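Local coordinates for protein beta-N-acetylhexosaminidase (Akkermansia muciniphila, PDB 6JEB) that hydrolyses terminal beta-linked N-acetylglucosamine from N-glycans and chitobiose, and also N-acetylgalactosamine from some glycosides, as a zinc-containing family 20 glycoside hydrolase, at residues M96-R101 and H125-D130; I188-H193 and V252-D257. All coordinates share one frame; numbering follows the deposited sequence.

Interaction 1: residues M96-R101 and H125-D130; sequences MVDPAR and HLHLTD
Met96 lies over the ring of His125 and Arg101 reaches Asp130 where strands 92-97 and 123-127, joined by helix 106-118 in a beta-alpha-beta unit of the TIM barrel, run parallel. Val97 N donates to His125 O and His127 N to Val97 O; beyond the strands, Ala100 N donates to His127 O (3.2 Å). The Met96 chain leaves with CG anti to the backbone N (chi1 -177°). Its CB passes 3.6 Å from His125 ND1, CG makes a CH-pi contact 3.3 Å above the ring centre, SD remains over the same ring, and CE ends 4.0 Å from His127 CB. The His125 ring is itself tied to Glu187 and His396. Arg101, a substrate-binding residue, lays one face of its guanidinium against the active-site Asp130, with a salt bridge from NH2 to OD1 (3.1 Å). At the guanidinium edge, in plane, NH1 meets Asp98 OD2 (2.8 Å), while NE serves Gln132. Asp98 OD2 also accepts from Ala401 N, and Asp130 OD1 bonds His193. An alanine in place of Arg101 would probably leave Asp98 and Asp130 without their shared cation, with Asp130 held by its histidine partners. Asp130 OD2 accepts from His127 NE2 through its anti lone pair (2.7 Å).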
loop_
_atom_site.group_PDB
_atom_site.type_symbol
_atom_site.label_atom_id
_atom_site.label_comp_id
_atom_site.label_asym_id
_atom_site.label_seq_id
_atom_site.Cartn_x
_atom_site.Cartn_y
_atom_site.Cartn_z
ATOM N N MET A 96 1.276 0.292 1.479
ATOM C CA MET A 96 0.573 -0.602 2.389
ATOM C C MET A 96 1.300 -0.617 3.723
ATOM O O MET A 96 2.523 -0.793 3.765
ATOM C CB MET A 96 0.506 -2.030 1.843
ATOM C CG MET A 96 -0.298 -2.983 2.741
ATOM S SD MET A 96 0.255 -4.687 2.594
ATOM C CE MET A 96 1.687 -4.612 3.683
ATOM N N VAL A 97 0.551 -0.431 4.805
ATOM C CA VAL A 97 1.076 -0.633 6.150
ATOM C C VAL A 97 0.553 -1.954 6.690
ATOM O O VAL A 97 -0.460 -2.493 6.225
ATOM C CB VAL A 97 0.764 0.543 7.109
ATOM C CG1 VAL A 97 1.515 1.790 6.673
ATOM C CG2 VAL A 97 -0.747 0.793 7.202
ATOM N N ASP A 98 1.259 -2.482 7.691
ATOM C CA ASP A 98 1.050 -3.838 8.197
ATOM C C ASP A 98 0.845 -3.795 9.708
ATOM O O ASP A 98 1.678 -4.283 10.483
ATOM C CB ASP A 98 2.247 -4.710 7.813
ATOM C CG ASP A 98 2.093 -6.168 8.220
ATOM O OD1 ASP A 98 1.004 -6.591 8.682
ATOM O OD2 ASP A 98 3.094 -6.897 8.055
ATOM N N PRO A 99 -0.275 -3.228 10.166
ATOM C CA PRO A 99 -0.543 -3.244 11.611
ATOM C C PRO A 99 -0.827 -4.635 12.137
ATOM O O PRO A 99 -0.731 -4.844 13.352
ATOM C CB PRO A 99 -1.758 -2.321 11.760
ATOM C CG PRO A 99 -2.461 -2.432 10.414
ATOM C CD PRO A 99 -1.330 -2.525 9.411
ATOM N N ALA A 100 -1.160 -5.600 11.265
ATOM C CA ALA A 100 -1.320 -6.978 11.724
ATOM C C ALA A 100 -0.048 -7.485 12.393
ATOM O O ALA A 100 -0.108 -8.132 13.446
ATOM C CB ALA A 100 -1.691 -7.888 10.553
ATOM N N ARG A 101 1.114 -7.213 11.790
ATOM C CA ARG A 101 2.367 -7.697 12.365
ATOM C C ARG A 101 2.815 -6.854 13.552
ATOM O O ARG A 101 3.255 -7.398 14.571
ATOM C CB ARG A 101 3.459 -7.744 11.293
ATOM C CG ARG A 101 3.512 -9.071 10.528
ATOM C CD ARG A 101 2.154 -9.459 9.917
ATOM N NE ARG A 101 2.294 -10.686 9.141
ATOM C CZ ARG A 101 2.741 -10.723 7.887
ATOM N NH1 ARG A 101 3.059 -9.595 7.254
ATOM N NH2 ARG A 101 2.871 -11.886 7.263
ATOM N N HIS A 125 -3.281 1.281 1.956
ATOM C CA HIS A 125 -3.787 -0.076 2.099
ATOM C C HIS A 125 -3.409 -0.567 3.496
ATOM O O HIS A 125 -2.248 -0.454 3.906
ATOM C CB HIS A 125 -3.150 -0.879 0.953
ATOM C CG HIS A 125 -3.197 -2.372 1.067
ATOM N ND1 HIS A 125 -2.456 -3.171 0.220
ATOM C CD2 HIS A 125 -3.852 -3.214 1.905
ATOM C CE1 HIS A 125 -2.648 -4.440 0.535
ATOM N NE2 HIS A 125 -3.489 -4.494 1.554
ATOM N N LEU A 126 -4.409 -1.033 4.252
ATOM C CA LEU A 126 -4.212 -1.515 5.621
ATOM C C LEU A 126 -4.221 -3.042 5.629
ATOM O O LEU A 126 -5.271 -3.663 5.421
ATOM C CB LEU A 126 -5.319 -1.008 6.545
ATOM C CG LEU A 126 -5.577 0.495 6.573
ATOM C CD1 LEU A 126 -6.755 0.809 7.500
ATOM C CD2 LEU A 126 -4.320 1.251 6.995
ATOM N N HIS A 127 -3.069 -3.644 5.913
ATOM C CA HIS A 127 -2.991 -5.095 6.072
ATOM C C HIS A 127 -3.402 -5.376 7.514
ATOM O O HIS A 127 -2.580 -5.376 8.433
ATOM C CB HIS A 127 -1.584 -5.595 5.764
ATOM C CG HIS A 127 -1.486 -7.082 5.665
ATOM N ND1 HIS A 127 -1.867 -7.780 4.537
ATOM C CD2 HIS A 127 -1.053 -8.009 6.554
ATOM C CE1 HIS A 127 -1.677 -9.073 4.738
ATOM N NE2 HIS A 127 -1.183 -9.237 5.954
ATOM N N LEU A 128 -4.706 -5.569 7.717
ATOM C CA LEU A 128 -5.288 -5.576 9.056
ATOM C C LEU A 128 -5.200 -6.927 9.751
ATOM O O LEU A 128 -5.377 -6.986 10.978
ATOM C CB LEU A 128 -6.760 -5.161 8.981
ATOM C CG LEU A 128 -7.020 -3.688 8.643
ATOM C CD1 LEU A 128 -8.456 -3.488 8.162
ATOM C CD2 LEU A 128 -6.743 -2.790 9.846
ATOM N N THR A 129 -4.990 -8.012 9.000
ATOM C CA THR A 129 -5.095 -9.362 9.539
ATOM C C THR A 129 -3.955 -10.223 9.017
ATOM O O THR A 129 -3.580 -10.132 7.845
ATOM C CB THR A 129 -6.446 -10.021 9.174
ATOM O OG1 THR A 129 -6.462 -10.362 7.785
ATOM C CG2 THR A 129 -7.620 -9.088 9.461
ATOM N N ASP A 130 -3.410 -11.068 9.887
ATOM C CA ASP A 130 -2.401 -12.029 9.456
ATOM C C ASP A 130 -2.241 -13.100 10.532
ATOM O O ASP A 130 -3.128 -13.290 11.374
ATOM C CB ASP A 130 -1.082 -11.323 9.093
ATOM C CG ASP A 130 -0.321 -12.065 8.007
ATOM O OD1 ASP A 130 0.256 -13.133 8.315
ATOM O OD2 ASP A 130 -0.335 -11.607 6.837
#

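Interaction 2: residues I188-H193 and V252-D257; sequences IDMPGH and VHLGGD. With ACM (acetamide), chain C.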
loop_
_atom_site.group_PDB
_atom_site.type_symbol
_atom_site.label_atom_id
_atom_site.label_comp_id
_atom_site.label_asym_id
_atom_site.label_seq_id
_atom_site.Cartn_x
_atom_site.Cartn_y
_atom_site.Cartn_z
ATOM N N ILE A 188 -8.584 -7.924 4.346
ATOM C CA ILE A 188 -8.895 -9.078 5.182
ATOM C C ILE A 188 -8.309 -10.273 4.444
ATOM O O ILE A 188 -8.898 -10.768 3.475
ATOM C CB ILE A 188 -10.404 -9.244 5.401
ATOM C CG1 ILE A 188 -11.056 -7.917 5.817
ATOM C CG2 ILE A 188 -10.681 -10.356 6.420
ATOM C CD1 ILE A 188 -10.539 -7.333 7.124
ATOM N N ASP A 189 -7.132 -10.726 4.868
ATOM C CA ASP A 189 -6.419 -11.746 4.107
ATOM C C ASP A 189 -7.094 -13.110 4.303
ATOM O O ASP A 189 -7.344 -13.543 5.434
ATOM C CB ASP A 189 -4.946 -11.762 4.535
ATOM C CG ASP A 189 -4.035 -12.457 3.532
ATOM O OD1 ASP A 189 -4.528 -13.276 2.726
ATOM O OD2 ASP A 189 -2.805 -12.185 3.574
ATOM N N MET A 190 -7.425 -13.772 3.197
ATOM C CA MET A 190 -8.079 -15.073 3.234
ATOM C C MET A 190 -7.723 -15.814 1.955
ATOM O O MET A 190 -7.402 -15.184 0.943
ATOM C CB MET A 190 -9.599 -14.902 3.330
ATOM C CG MET A 190 -10.180 -14.072 2.205
ATOM S SD MET A 190 -11.935 -13.744 2.426
ATOM C CE MET A 190 -11.885 -12.414 3.595
ATOM N N PRO A 191 -7.776 -17.159 1.961
ATOM C CA PRO A 191 -8.176 -18.019 3.078
ATOM C C PRO A 191 -7.042 -18.338 4.053
ATOM O O PRO A 191 -7.316 -18.906 5.115
ATOM C CB PRO A 191 -8.651 -19.292 2.369
ATOM C CG PRO A 191 -7.763 -19.379 1.146
ATOM C CD PRO A 191 -7.540 -17.932 0.725
ATOM N N GLY A 192 -5.806 -17.989 3.706
ATOM C CA GLY A 192 -4.655 -18.240 4.545
ATOM C C GLY A 192 -4.231 -17.021 5.334
ATOM O O GLY A 192 -5.004 -16.078 5.542
ATOM N N HIS A 193 -2.974 -17.038 5.779
ATOM C CA HIS A 193 -2.454 -16.004 6.672
ATOM C C HIS A 193 -3.425 -15.753 7.824
ATOM O O HIS A 193 -3.705 -14.613 8.208
ATOM C CB HIS A 193 -2.105 -14.722 5.908
ATOM C CG HIS A 193 -0.756 -14.772 5.258
ATOM N ND1 HIS A 193 0.403 -14.470 5.942
ATOM C CD2 HIS A 193 -0.376 -15.118 4.003
ATOM C CE1 HIS A 193 1.439 -14.607 5.131
ATOM N NE2 HIS A 193 0.994 -15.002 3.947
ATOM N N VAL A 252 -12.318 -3.963 -1.113
ATOM C CA VAL A 252 -11.863 -4.849 -0.045
ATOM C C VAL A 252 -10.812 -5.775 -0.634
ATOM O O VAL A 252 -11.116 -6.606 -1.503
ATOM C CB VAL A 252 -13.012 -5.643 0.589
ATOM C CG1 VAL A 252 -12.475 -6.552 1.688
ATOM C CG2 VAL A 252 -14.060 -4.695 1.156
ATOM N N HIS A 253 -9.572 -5.623 -0.182
ATOM C CA HIS A 253 -8.492 -6.510 -0.591
ATOM C C HIS A 253 -8.672 -7.813 0.181
ATOM O O HIS A 253 -8.755 -7.801 1.415
ATOM C CB HIS A 253 -7.171 -5.827 -0.238
ATOM C CG HIS A 253 -5.963 -6.402 -0.913
ATOM N ND1 HIS A 253 -5.662 -7.749 -0.901
ATOM C CD2 HIS A 253 -4.946 -5.796 -1.574
ATOM C CE1 HIS A 253 -4.520 -7.950 -1.533
ATOM N NE2 HIS A 253 -4.071 -6.782 -1.965
ATOM N N LEU A 254 -8.804 -8.927 -0.539
ATOM C CA LEU A 254 -9.023 -10.229 0.077
ATOM C C LEU A 254 -7.732 -11.012 0.286
ATOM O O LEU A 254 -7.778 -12.149 0.772
ATOM C CB LEU A 254 -10.006 -11.049 -0.766
ATOM C CG LEU A 254 -11.415 -10.474 -0.936
ATOM C CD1 LEU A 254 -12.224 -11.392 -1.842
ATOM C CD2 LEU A 254 -12.098 -10.289 0.429
ATOM N N GLY A 255 -6.584 -10.439 -0.062
ATOM C CA GLY A 255 -5.332 -11.142 0.133
ATOM C C GLY A 255 -5.175 -12.314 -0.813
ATOM O O GLY A 255 -4.998 -12.126 -2.020
ATOM N N GLY A 256 -5.233 -13.533 -0.287
ATOM C CA GLY A 256 -5.088 -14.711 -1.117
ATOM C C GLY A 256 -3.664 -15.175 -1.313
ATOM O O GLY A 256 -3.439 -16.122 -2.075
ATOM N N ASP A 257 -2.698 -14.545 -0.649
ATOM C CA ASP A 257 -1.301 -14.897 -0.834
ATOM C C ASP A 257 -0.911 -16.103 0.014
ATOM O O ASP A 257 -1.457 -16.337 1.098
ATOM C CB ASP A 257 -0.403 -13.714 -0.472
ATOM C CG ASP A 257 -0.622 -13.216 0.953
ATOM O OD1 ASP A 257 -1.785 -13.123 1.392
ATOM O OD2 ASP A 257 0.377 -12.915 1.636
HETATM C C1 ACM C . 2.964 -11.305 0.163
HETATM O O ACM C . 4.071 -10.882 0.060
HETATM N N ACM C . 2.733 -12.385 1.070
HETATM C C2 ACM C . 1.781 -10.768 -0.623
HETATM O O HOH W 1 -4.203 -16.128 2.089
#
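Ile188 N donates to His253 O and Met190 N to Leu254 O, both at 2.9 Å, carrying the parallel pairing of strands 183-187 and 251-253, which closes the TIM barrel, into the loops at their C-terminal ends. The Met190 side chain bends back over this seam: CG sits 3.4 Å from Leu254 O and CE packs on Leu254 CD2. Thr293 of helix 282-299 touches both side chains. The Asp189 carboxylate faces a backbone built from two glycines. Its OD1 accepts from Gly256 N (3.1 Å), which approaches from above the carboxylate plane, and at Gly255 a CB would collide with this same oxygen. A water also donates to Asp189 OD1 and to Asp257 O and accepts from Gly192 N, bridging the loop after the cis peptide before Pro191 to segment 252-257. Asp257 places CG between its backbone N and carbonyl carbon (chi1 57°), which brings OD1 to 2.6 Å from Asp189 OD2. The two carboxylates are nearly coplanar, 22° apart. The His193 ring is nearly parallel to the Asp257 carboxylate (4°) but displaced from its plane, with OD2 approaching it obliquely; ND1 is bonded to Asp130 and NE2 to Glu258. Asp257 OD2 accepts from the acetamide N; at 2.5 Å the modelled bond is too short for its length to be trusted. The two oxygens of Asp257 thus have different tasks, one turned to Asp189 and the other to the amide, an arrangement that would probably fix the rotation of the carboxylate and is consistent with orienting the substrate's N-acetyl group for substrate-assisted catalysis.

Overall arrangement
Interactions 1 and 2, with centres about 11 Å apart, lie at the C-terminal ends of strands in one barrel and build a wall of the active site. Asp130 OD1 of interaction 1 probably hydrogen-bonds His193 ND1 of interaction 2 (2.7 Å), and His193 in turn is hydrogen-bonded through NE2 to Glu258, connecting the three charge-relay residues. A second link probably runs from Asp189 N to Thr129 OG1 (3.0 Å). A third is the stack of the His125 and His253 rings, with His125 CE1 3.4 Å from His253 CD2. Acetamide bonds Asp257 of interaction 2 and Tyr352, whereas the Arg101 side chain of interaction 1 stays about 6 Å away at nearest atoms.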